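Local coordinates for putative glutathionylspermidine synthase (Methylobacillus flagellatus, PDB 3N6X), which is a putative glutathionylspermidine synthase of the circularly permuted ATP-grasp family and probably forms an amide bond at the expense of ATP, at residues A[69-73]-A[464-468]; A[149-153]-A[409-413]; A[194-199]-A[441-445]. All coordinates share one frame; numbering follows the deposited sequence.

In the fold
Following the chain from the N terminus, residues 69-73 come first, just before strand 77-79, and contact 1 brings them to strand 464-471 near the C terminus. The loop it closes spans 390 residues and encloses the other two contacts. Contact 2 starts from strand 144-151 and the residues that follow it, and closes on the loop 409-413, which leads into strand 413-418. Before that closure the chain has passed 194-199, whose partner 441-445 comes later, so contacts 2 and 3 cross. Contacts 1 and 2 both reach the large mixed sheet, their centres 19 Å apart; contact 3 ties the approach to helix 199-209 to the connection between strands 439-441 and 446-450.

Contact 1: residues A[69-73]-A[464-468]; sequences LIPFD and GGTKD
A single bridge between F72 and T466 joins the segment leading to strand 77-79 to strand 464-471 of the large mixed sheet. Two backbone bonds define it, both reaching T466: its N donates to P71 O (2.9 Å), and its O accepts from D73 N (3.0 Å, N-H...O angle 173°). This is the parallel bridge pattern, in keeping with the parallel pairing of strands 77-79 and 464-471. With CG anti to the backbone N (chi1 179°), F72 carries its ring across the T466 side chain at about a right angle, reaching as far as D468 N; CD1 lies 3.5 Å from T466 O, approached obliquely, while T466 OG1 sits in the ring plane at the edge. Helix 170-183 also meets this ring, through N176 and M179. The side chains of D73 and K467 run side by side; the K467 chain bends at its last torsion, and NZ reaches the anti side of D73 OD2 at 2.7 Å, 26° out of the carboxylate plane. V75 O and P415 O also accept from NZ, and L417 N donates to D73 OD1. Meeting one carboxylate and two carbonyl oxygens would probably offset the cost of burying the K467 ammonium.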
ATOM      1  N   LEU A  69     -14.198  -8.004 -12.192  1.00 74.95           N
ATOM      2  CA  LEU A  69     -14.383  -7.547 -10.812  1.00 74.67           C
ATOM      3  C   LEU A  69     -13.745  -8.517  -9.800  1.00 76.27           C
ATOM      4  O   LEU A  69     -14.000  -9.728  -9.860  1.00 77.01           O
ATOM      5  CB  LEU A  69     -15.880  -7.351 -10.499  1.00 74.82           C
ATOM      6  N   ILE A  70     -12.913  -7.976  -8.869  1.00 68.39           N
ATOM      7  CA  ILE A  70     -12.221  -8.755  -7.825  1.00 65.72           C
ATOM      8  C   ILE A  70     -13.236  -9.389  -6.841  1.00 63.98           C
ATOM      9  O   ILE A  70     -14.112  -8.689  -6.338  1.00 62.99           O
ATOM     10  CB  ILE A  70     -11.160  -7.864  -7.086  1.00 68.58           C
ATOM     11  CG1 ILE A  70     -10.063  -7.369  -8.070  1.00 68.71           C
ATOM     12  CG2 ILE A  70     -10.540  -8.594  -5.862  1.00 68.96           C
ATOM     13  CD1 ILE A  70      -9.148  -6.256  -7.520  1.00 74.17           C
ATOM     14  N   PRO A  71     -13.124 -10.711  -6.542  1.00 57.67           N
ATOM     15  CA  PRO A  71     -14.075 -11.328  -5.597  1.00 56.18           C
ATOM     16  C   PRO A  71     -14.038 -10.701  -4.200  1.00 58.01           C
ATOM     17  O   PRO A  71     -12.995 -10.240  -3.748  1.00 56.81           O
ATOM     18  CB  PRO A  71     -13.651 -12.802  -5.564  1.00 57.79           C
ATOM     19  CG  PRO A  71     -12.831 -13.003  -6.785  1.00 62.71           C
ATOM     20  CD  PRO A  71     -12.157 -11.702  -7.057  1.00 58.70           C
ATOM     21  N   PHE A  72     -15.191 -10.676  -3.532  1.00 53.87           N
ATOM     22  CA  PHE A  72     -15.321 -10.135  -2.190  1.00 53.30           C
ATOM     23  C   PHE A  72     -15.813 -11.207  -1.225  1.00 53.37           C
ATOM     24  O   PHE A  72     -16.740 -11.951  -1.551  1.00 53.71           O
ATOM     25  CB  PHE A  72     -16.272  -8.924  -2.187  1.00 55.76           C
ATOM     26  CG  PHE A  72     -16.495  -8.307  -0.826  1.00 58.22           C
ATOM     27  CD1 PHE A  72     -15.501  -7.549  -0.215  1.00 61.27           C
ATOM     28  CD2 PHE A  72     -17.705  -8.472  -0.159  1.00 61.64           C
ATOM     29  CE1 PHE A  72     -15.705  -6.986   1.047  1.00 62.67           C
ATOM     30  CE2 PHE A  72     -17.912  -7.896   1.101  1.00 64.70           C
ATOM     31  CZ  PHE A  72     -16.914  -7.153   1.693  1.00 62.55           C
ATOM     32  N   ASP A  73     -15.162 -11.314  -0.057  1.00 46.41           N
ATOM     33  CA  ASP A  73     -15.560 -12.238   0.998  1.00 45.41           C
ATOM     34  C   ASP A  73     -16.233 -11.436   2.117  1.00 50.47           C
ATOM     35  O   ASP A  73     -15.740 -10.364   2.492  1.00 50.29           O
ATOM     36  CB  ASP A  73     -14.357 -13.014   1.533  1.00 46.33           C
ATOM     37  CG  ASP A  73     -14.734 -14.117   2.503  1.00 55.44           C
ATOM     38  OD1 ASP A  73     -15.309 -15.140   2.049  1.00 56.61           O
ATOM     39  OD2 ASP A  73     -14.392 -13.998   3.701  1.00 57.92           O
ATOM     40  N   GLY A 464      -7.204 -14.230  -6.106  1.00 78.36           N
ATOM     41  CA  GLY A 464      -7.153 -13.224  -5.052  1.00 76.55           C
ATOM     42  C   GLY A 464      -8.432 -12.425  -4.912  1.00 75.59           C
ATOM     43  O   GLY A 464      -9.046 -12.046  -5.915  1.00 75.72           O
ATOM     44  N   GLY A 465      -8.824 -12.163  -3.665  1.00 67.34           N
ATOM     45  CA  GLY A 465     -10.015 -11.379  -3.350  1.00 65.01           C
ATOM     46  C   GLY A 465      -9.792 -10.357  -2.253  1.00 62.80           C
ATOM     47  O   GLY A 465      -8.671 -10.205  -1.770  1.00 61.87           O
ATOM     48  N   THR A 466     -10.857  -9.628  -1.857  1.00 55.78           N
ATOM     49  CA  THR A 466     -10.761  -8.647  -0.763  1.00 53.54           C
ATOM     50  C   THR A 466     -11.765  -8.897   0.353  1.00 53.82           C
ATOM     51  O   THR A 466     -12.746  -9.628   0.178  1.00 52.24           O
ATOM     52  CB  THR A 466     -10.840  -7.202  -1.255  1.00 58.93           C
ATOM     53  OG1 THR A 466     -12.125  -6.966  -1.813  1.00 61.76           O
ATOM     54  CG2 THR A 466      -9.742  -6.851  -2.243  1.00 57.91           C
ATOM     55  N   LYS A 467     -11.494  -8.291   1.511  1.00 48.09           N
ATOM     56  CA  LYS A 467     -12.315  -8.352   2.711  1.00 45.73           C
ATOM     57  C   LYS A 467     -12.402  -6.957   3.275  1.00 47.35           C
ATOM     58  O   LYS A 467     -11.541  -6.122   2.984  1.00 47.88           O
ATOM     59  CB  LYS A 467     -11.652  -9.255   3.763  1.00 46.52           C
ATOM     60  CG  LYS A 467     -11.761 -10.738   3.491  1.00 45.56           C
ATOM     61  CD  LYS A 467     -11.017 -11.507   4.552  1.00 48.94           C
ATOM     62  CE  LYS A 467     -11.286 -12.988   4.487  1.00 59.46           C
ATOM     63  NZ  LYS A 467     -12.393 -13.382   5.393  1.00 61.52           N
ATOM     64  N   ASP A 468     -13.395  -6.708   4.125  1.00 41.06           N
ATOM     65  CA  ASP A 468     -13.493  -5.458   4.869  1.00 39.21           C
ATOM     66  C   ASP A 468     -12.618  -5.632   6.108  1.00 39.84           C
ATOM     67  O   ASP A 468     -12.543  -6.737   6.642  1.00 41.00           O
ATOM     68  CB  ASP A 468     -14.960  -5.209   5.288  1.00 40.57           C
ATOM     69  CG  ASP A 468     -15.234  -3.879   5.977  1.00 39.59           C
ATOM     70  OD1 ASP A 468     -14.313  -3.024   6.019  1.00 38.05           O
ATOM     71  OD2 ASP A 468     -16.367  -3.688   6.464  1.00 39.77           O
TER
HETATM   72  O   HOH W   1     -15.478  -8.699   4.703  1.00 37.11           O

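Contact 2: residues A[149-153]-A[409-413]; sequences LVRTG and LALST
L409 meets V150 of strand 144-151, in the large mixed sheet, from the loop that leads into strand 413-418; the approach is apolar, with L409 CD1 4.3 Å from V150 CG2. A410 is the centre of an inverse gamma turn, its weak bond running from L411 N to L409 O at 2.8 Å. The turn presents A410 O to T152, whose CG2 lies 3.4 Å from it and whose CA makes a C-H...O contact with the same oxygen, the angle at the hydrogen being 149°. L411 leaves its backbone away from the strand, but CG anti to the backbone N (chi1 -172°) lets the branch return, and CD1 packs 3.5 Å from V150 CB, the two side chains crossing at about a right angle. At S412 the backbones are joined directly: S412 N donates to R151 O at 2.7 Å, short but bent to 138°. The N-terminal segment fastens the same place, since E12 forms a salt bridge with the R151 guanidinium and a hydrogen bond with S412 OG, while E83 forms a second salt bridge with R151. One water links the two segments, accepting from R151 N at 2.7 Å and donating to S412 OG at 2.9 Å.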
ATOM      1  N   LEU A 149       1.456  -5.446   5.255  1.00 40.10           N
ATOM      2  CA  LEU A 149       1.697  -6.178   6.503  1.00 39.90           C
ATOM      3  C   LEU A 149       1.141  -7.570   6.471  1.00 44.05           C
ATOM      4  O   LEU A 149       0.063  -7.799   5.922  1.00 43.52           O
ATOM      5  CB  LEU A 149       1.066  -5.433   7.697  1.00 39.85           C
ATOM      6  CG  LEU A 149       1.567  -4.041   7.961  1.00 44.80           C
ATOM      7  CD1 LEU A 149       0.563  -3.263   8.766  1.00 44.51           C
ATOM      8  CD2 LEU A 149       2.893  -4.072   8.680  1.00 47.29           C
ATOM      9  N   VAL A 150       1.825  -8.492   7.154  1.00 41.10           N
ATOM     10  CA  VAL A 150       1.377  -9.873   7.325  1.00 41.22           C
ATOM     11  C   VAL A 150       1.473 -10.240   8.796  1.00 49.11           C
ATOM     12  O   VAL A 150       2.293  -9.673   9.525  1.00 46.94           O
ATOM     13  CB  VAL A 150       2.118 -10.893   6.414  1.00 43.71           C
ATOM     14  CG1 VAL A 150       1.842 -10.622   4.940  1.00 42.97           C
ATOM     15  CG2 VAL A 150       3.621 -10.931   6.704  1.00 43.18           C
ATOM     16  N   ARG A 151       0.610 -11.145   9.242  1.00 51.02           N
ATOM     17  CA  ARG A 151       0.568 -11.578  10.638  1.00 53.01           C
ATOM     18  C   ARG A 151       1.033 -13.040  10.748  1.00 61.79           C
ATOM     19  O   ARG A 151       0.704 -13.847   9.883  1.00 62.30           O
ATOM     20  CB  ARG A 151      -0.856 -11.431  11.170  1.00 52.51           C
ATOM     21  CG  ARG A 151      -0.961 -11.505  12.667  1.00 63.44           C
ATOM     22  CD  ARG A 151      -2.403 -11.413  13.111  1.00 70.49           C
ATOM     23  NE  ARG A 151      -2.513 -11.288  14.564  1.00 71.68           N
ATOM     24  CZ  ARG A 151      -3.591 -10.829  15.188  1.00 76.77           C
ATOM     25  NH1 ARG A 151      -4.657 -10.447  14.493  1.00 45.68           N
ATOM     26  NH2 ARG A 151      -3.609 -10.739  16.509  1.00 68.75           N
ATOM     27  N   THR A 152       1.822 -13.370  11.777  1.00 61.19           N
ATOM     28  CA  THR A 152       2.262 -14.754  11.986  1.00 62.68           C
ATOM     29  C   THR A 152       1.798 -15.298  13.349  1.00 70.92           C
ATOM     30  O   THR A 152       1.713 -16.516  13.532  1.00 70.78           O
ATOM     31  CB  THR A 152       3.781 -14.918  11.752  1.00 67.20           C
ATOM     32  OG1 THR A 152       4.496 -13.995  12.573  1.00 67.52           O
ATOM     33  CG2 THR A 152       4.174 -14.750  10.285  1.00 62.46           C
ATOM     34  N   GLY A 153       1.489 -14.389  14.275  1.00 70.28           N
ATOM     35  CA  GLY A 153       1.034 -14.737  15.616  1.00 71.42           C
ATOM     36  C   GLY A 153       0.060 -13.735  16.211  1.00 77.72           C
ATOM     37  O   GLY A 153      -0.462 -12.868  15.499  1.00 77.26           O
ATOM     38  N   LEU A 409       6.944 -17.699   5.197  1.00 58.15           N
ATOM     39  CA  LEU A 409       6.418 -17.279   6.494  1.00 57.15           C
ATOM     40  C   LEU A 409       5.119 -17.985   6.830  1.00 60.82           C
ATOM     41  O   LEU A 409       4.317 -18.262   5.929  1.00 59.78           O
ATOM     42  CB  LEU A 409       6.192 -15.751   6.512  1.00 56.44           C
ATOM     43  CG  LEU A 409       7.428 -14.858   6.377  1.00 59.66           C
ATOM     44  CD1 LEU A 409       7.027 -13.439   6.042  1.00 59.43           C
ATOM     45  CD2 LEU A 409       8.267 -14.875   7.642  1.00 60.05           C
ATOM     46  N   ALA A 410       4.874 -18.214   8.140  1.00 57.40           N
ATOM     47  CA  ALA A 410       3.624 -18.808   8.624  1.00 58.10           C
ATOM     48  C   ALA A 410       2.482 -17.758   8.548  1.00 63.23           C
ATOM     49  O   ALA A 410       1.987 -17.287   9.583  1.00 61.84           O
ATOM     50  CB  ALA A 410       3.803 -19.307  10.055  1.00 58.79           C
ATOM     51  N   LEU A 411       2.104 -17.370   7.298  1.00 61.38           N
ATOM     52  CA  LEU A 411       1.083 -16.355   6.996  1.00 61.30           C
ATOM     53  C   LEU A 411      -0.240 -16.660   7.695  1.00 65.15           C
ATOM     54  O   LEU A 411      -0.773 -17.755   7.538  1.00 65.46           O
ATOM     55  CB  LEU A 411       0.880 -16.235   5.455  1.00 61.13           C
ATOM     56  CG  LEU A 411      -0.013 -15.077   4.958  1.00 64.87           C
ATOM     57  CD1 LEU A 411       0.303 -13.809   5.670  1.00 65.26           C
ATOM     58  CD2 LEU A 411       0.125 -14.869   3.463  1.00 64.05           C
ATOM     59  N   SER A 412      -0.761 -15.692   8.483  1.00 60.92           N
ATOM     60  CA  SER A 412      -2.004 -15.882   9.231  1.00 60.77           C
ATOM     61  C   SER A 412      -3.198 -16.114   8.331  1.00 63.96           C
ATOM     62  O   SER A 412      -3.253 -15.590   7.210  1.00 62.38           O
ATOM     63  CB  SER A 412      -2.267 -14.725  10.198  1.00 64.43           C
ATOM     64  OG  SER A 412      -2.919 -13.632   9.572  1.00 71.54           O
ATOM     65  N   THR A 413      -4.133 -16.942   8.805  1.00 61.30           N
ATOM     66  CA  THR A 413      -5.347 -17.270   8.076  1.00 61.54           C
ATOM     67  C   THR A 413      -6.552 -16.562   8.673  1.00 66.94           C
ATOM     68  O   THR A 413      -6.627 -16.367   9.887  1.00 66.48           O
ATOM     69  CB  THR A 413      -5.551 -18.777   8.023  1.00 68.61           C
ATOM     70  OG1 THR A 413      -5.303 -19.334   9.319  1.00 69.57           O
ATOM     71  CG2 THR A 413      -4.671 -19.445   6.988  1.00 66.94           C
TER
HETATM   72  O   HOH W   2      -1.549 -11.906   7.750  1.00 55.34           O

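Contact 3: residues A[194-199]-A[441-445]; sequences APVEHY and LVPGA
V442 turns CG1 anti to its backbone N (chi1 158°) and CG2 beside that N, spreading its two methyls across the turn formed by V196 to Y199. H198 has CG between its own N and carbonyl carbon (chi1 58°), which brings the imidazole back over V442 from the opposite direction. CG2 of V442 lies over one face of the H198 ring, while CG1 comes 3.9 Å from H198 CE1. V442 CG1 also sits 3.7 Å from V196 O, and V442 CG2 4.0 Å from Y199 CB. With alanine in place of V442 both methyls go, which would probably open a gap at the face of the imidazole that CG2 covers and leave the ring freer to turn. The P443 ring touches A194 through CG, 3.5 Å from A194 CB, and V196 CG1 lies 3.6 Å from G444 CA, leaving little room for a side chain there. A single water donates to A194 O and to P443 O, and R177 also donates to A194 O. H198 NE2 bonds a glycerol, probably from crystallisation. The geometry is that of two tight turns packed together: a type I beta turn, with Y199 N bonded to V196 O at 3.1 Å, leads into helix 199-209, and an inverse gamma turn centred on P443, with G444 N bonded to V442 O at 2.7 Å, precedes strand 446-450 of the mixed sheet.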
ATOM      1  N   ALA A 194     -14.762   1.258  14.015  1.00 32.26           N
ATOM      2  CA  ALA A 194     -14.329   2.635  13.741  1.00 32.16           C
ATOM      3  C   ALA A 194     -14.606   2.994  12.268  1.00 35.60           C
ATOM      4  O   ALA A 194     -14.457   2.138  11.396  1.00 34.38           O
ATOM      5  CB  ALA A 194     -12.850   2.795  14.048  1.00 32.64           C
ATOM      6  N   PRO A 195     -15.085   4.232  11.981  1.00 33.29           N
ATOM      7  CA  PRO A 195     -15.403   4.590  10.583  1.00 32.85           C
ATOM      8  C   PRO A 195     -14.164   4.876   9.728  1.00 36.61           C
ATOM      9  O   PRO A 195     -13.098   5.165  10.266  1.00 36.30           O
ATOM     10  CB  PRO A 195     -16.277   5.829  10.739  1.00 34.42           C
ATOM     11  CG  PRO A 195     -15.782   6.475  11.983  1.00 37.98           C
ATOM     12  CD  PRO A 195     -15.364   5.359  12.905  1.00 33.66           C
ATOM     13  N   VAL A 196     -14.319   4.823   8.382  1.00 32.43           N
ATOM     14  CA  VAL A 196     -13.210   5.032   7.434  1.00 30.55           C
ATOM     15  C   VAL A 196     -13.515   6.096   6.384  1.00 35.73           C
ATOM     16  O   VAL A 196     -12.588   6.593   5.731  1.00 35.01           O
ATOM     17  CB  VAL A 196     -12.770   3.699   6.747  1.00 32.65           C
ATOM     18  CG1 VAL A 196     -12.079   2.766   7.733  1.00 32.05           C
ATOM     19  CG2 VAL A 196     -13.948   3.006   6.067  1.00 31.90           C
ATOM     20  N   GLU A 197     -14.812   6.414   6.176  1.00 33.85           N
ATOM     21  CA  GLU A 197     -15.243   7.289   5.070  1.00 33.52           C
ATOM     22  C   GLU A 197     -14.777   8.743   5.100  1.00 35.34           C
ATOM     23  O   GLU A 197     -14.948   9.459   4.108  1.00 35.34           O
ATOM     24  CB  GLU A 197     -16.740   7.143   4.765  1.00 34.76           C
ATOM     25  CG  GLU A 197     -17.671   7.646   5.855  1.00 44.47           C
ATOM     26  CD  GLU A 197     -19.136   7.471   5.507  1.00 63.86           C
ATOM     27  OE1 GLU A 197     -19.615   8.162   4.577  1.00 48.46           O
ATOM     28  OE2 GLU A 197     -19.791   6.598   6.120  1.00 68.59           O
ATOM     29  N   HIS A 198     -14.123   9.158   6.193  1.00 29.97           N
ATOM     30  CA  HIS A 198     -13.576  10.513   6.322  1.00 28.91           C
ATOM     31  C   HIS A 198     -12.145  10.618   5.723  1.00 31.69           C
ATOM     32  O   HIS A 198     -11.578  11.711   5.689  1.00 30.51           O
ATOM     33  CB  HIS A 198     -13.585  10.958   7.790  1.00 28.97           C
ATOM     34  CG  HIS A 198     -12.805  10.056   8.703  1.00 32.01           C
ATOM     35  ND1 HIS A 198     -13.147   8.719   8.872  1.00 33.54           N
ATOM     36  CD2 HIS A 198     -11.744  10.336   9.491  1.00 33.38           C
ATOM     37  CE1 HIS A 198     -12.286   8.235   9.750  1.00 32.84           C
ATOM     38  NE2 HIS A 198     -11.418   9.168  10.147  1.00 33.36           N
ATOM     39  N   TYR A 199     -11.582   9.481   5.244  1.00 29.70           N
ATOM     40  CA  TYR A 199     -10.243   9.414   4.641  1.00 29.67           C
ATOM     41  C   TYR A 199     -10.016  10.511   3.585  1.00 32.67           C
ATOM     42  O   TYR A 199      -9.095  11.291   3.756  1.00 33.48           O
ATOM     43  CB  TYR A 199      -9.938   7.992   4.074  1.00 31.74           C
ATOM     44  CG  TYR A 199      -8.638   7.919   3.290  1.00 34.47           C
ATOM     45  CD1 TYR A 199      -8.580   8.324   1.953  1.00 36.31           C
ATOM     46  CD2 TYR A 199      -7.461   7.473   3.888  1.00 34.65           C
ATOM     47  CE1 TYR A 199      -7.382   8.321   1.249  1.00 36.85           C
ATOM     48  CE2 TYR A 199      -6.260   7.435   3.181  1.00 34.95           C
ATOM     49  CZ  TYR A 199      -6.221   7.878   1.867  1.00 41.95           C
ATOM     50  OH  TYR A 199      -5.046   7.842   1.159  1.00 38.51           O
ATOM     51  N   LEU A 441      -3.175   7.683  10.719  1.00 34.86           N
ATOM     52  CA  LEU A 441      -3.795   6.611   9.972  1.00 34.85           C
ATOM     53  C   LEU A 441      -5.271   6.683  10.228  1.00 39.43           C
ATOM     54  O   LEU A 441      -5.684   6.795  11.383  1.00 39.31           O
ATOM     55  CB  LEU A 441      -3.302   5.243  10.472  1.00 35.03           C
ATOM     56  CG  LEU A 441      -1.995   4.749   9.951  1.00 40.51           C
ATOM     57  CD1 LEU A 441      -0.897   5.058  10.914  1.00 41.17           C
ATOM     58  CD2 LEU A 441      -2.038   3.265   9.749  1.00 42.62           C
ATOM     59  N   VAL A 442      -6.078   6.551   9.182  1.00 35.94           N
ATOM     60  CA  VAL A 442      -7.517   6.385   9.338  1.00 35.40           C
ATOM     61  C   VAL A 442      -7.684   4.914   9.812  1.00 37.83           C
ATOM     62  O   VAL A 442      -6.918   4.064   9.366  1.00 35.79           O
ATOM     63  CB  VAL A 442      -8.263   6.686   7.993  1.00 38.41           C
ATOM     64  CG1 VAL A 442      -9.643   6.040   7.949  1.00 37.95           C
ATOM     65  CG2 VAL A 442      -8.358   8.189   7.750  1.00 37.50           C
ATOM     66  N   PRO A 443      -8.558   4.610  10.809  1.00 35.46           N
ATOM     67  CA  PRO A 443      -8.634   3.221  11.316  1.00 35.16           C
ATOM     68  C   PRO A 443      -9.273   2.233  10.334  1.00 38.90           C
ATOM     69  O   PRO A 443     -10.374   1.709  10.562  1.00 38.07           O
ATOM     70  CB  PRO A 443      -9.428   3.362  12.616  1.00 36.68           C
ATOM     71  CG  PRO A 443     -10.266   4.563  12.402  1.00 41.19           C
ATOM     72  CD  PRO A 443      -9.485   5.502  11.535  1.00 36.72           C
ATOM     73  N   GLY A 444      -8.542   1.946   9.276  1.00 35.72           N
ATOM     74  CA  GLY A 444      -8.955   1.005   8.252  1.00 35.16           C
ATOM     75  C   GLY A 444      -7.789   0.552   7.417  1.00 38.35           C
ATOM     76  O   GLY A 444      -6.704   1.134   7.493  1.00 37.28           O
ATOM     77  N   ALA A 445      -8.009  -0.464   6.593  1.00 35.55           N
ATOM     78  CA  ALA A 445      -6.972  -1.020   5.738  1.00 35.62           C
ATOM     79  C   ALA A 445      -7.584  -1.840   4.618  1.00 42.67           C
ATOM     80  O   ALA A 445      -8.703  -2.352   4.753  1.00 42.81           O
ATOM     81  CB  ALA A 445      -6.033  -1.906   6.563  1.00 35.93           C
TER
HETATM   82  O   HOH W   3     -12.651   0.144  10.810  1.00 25.86           O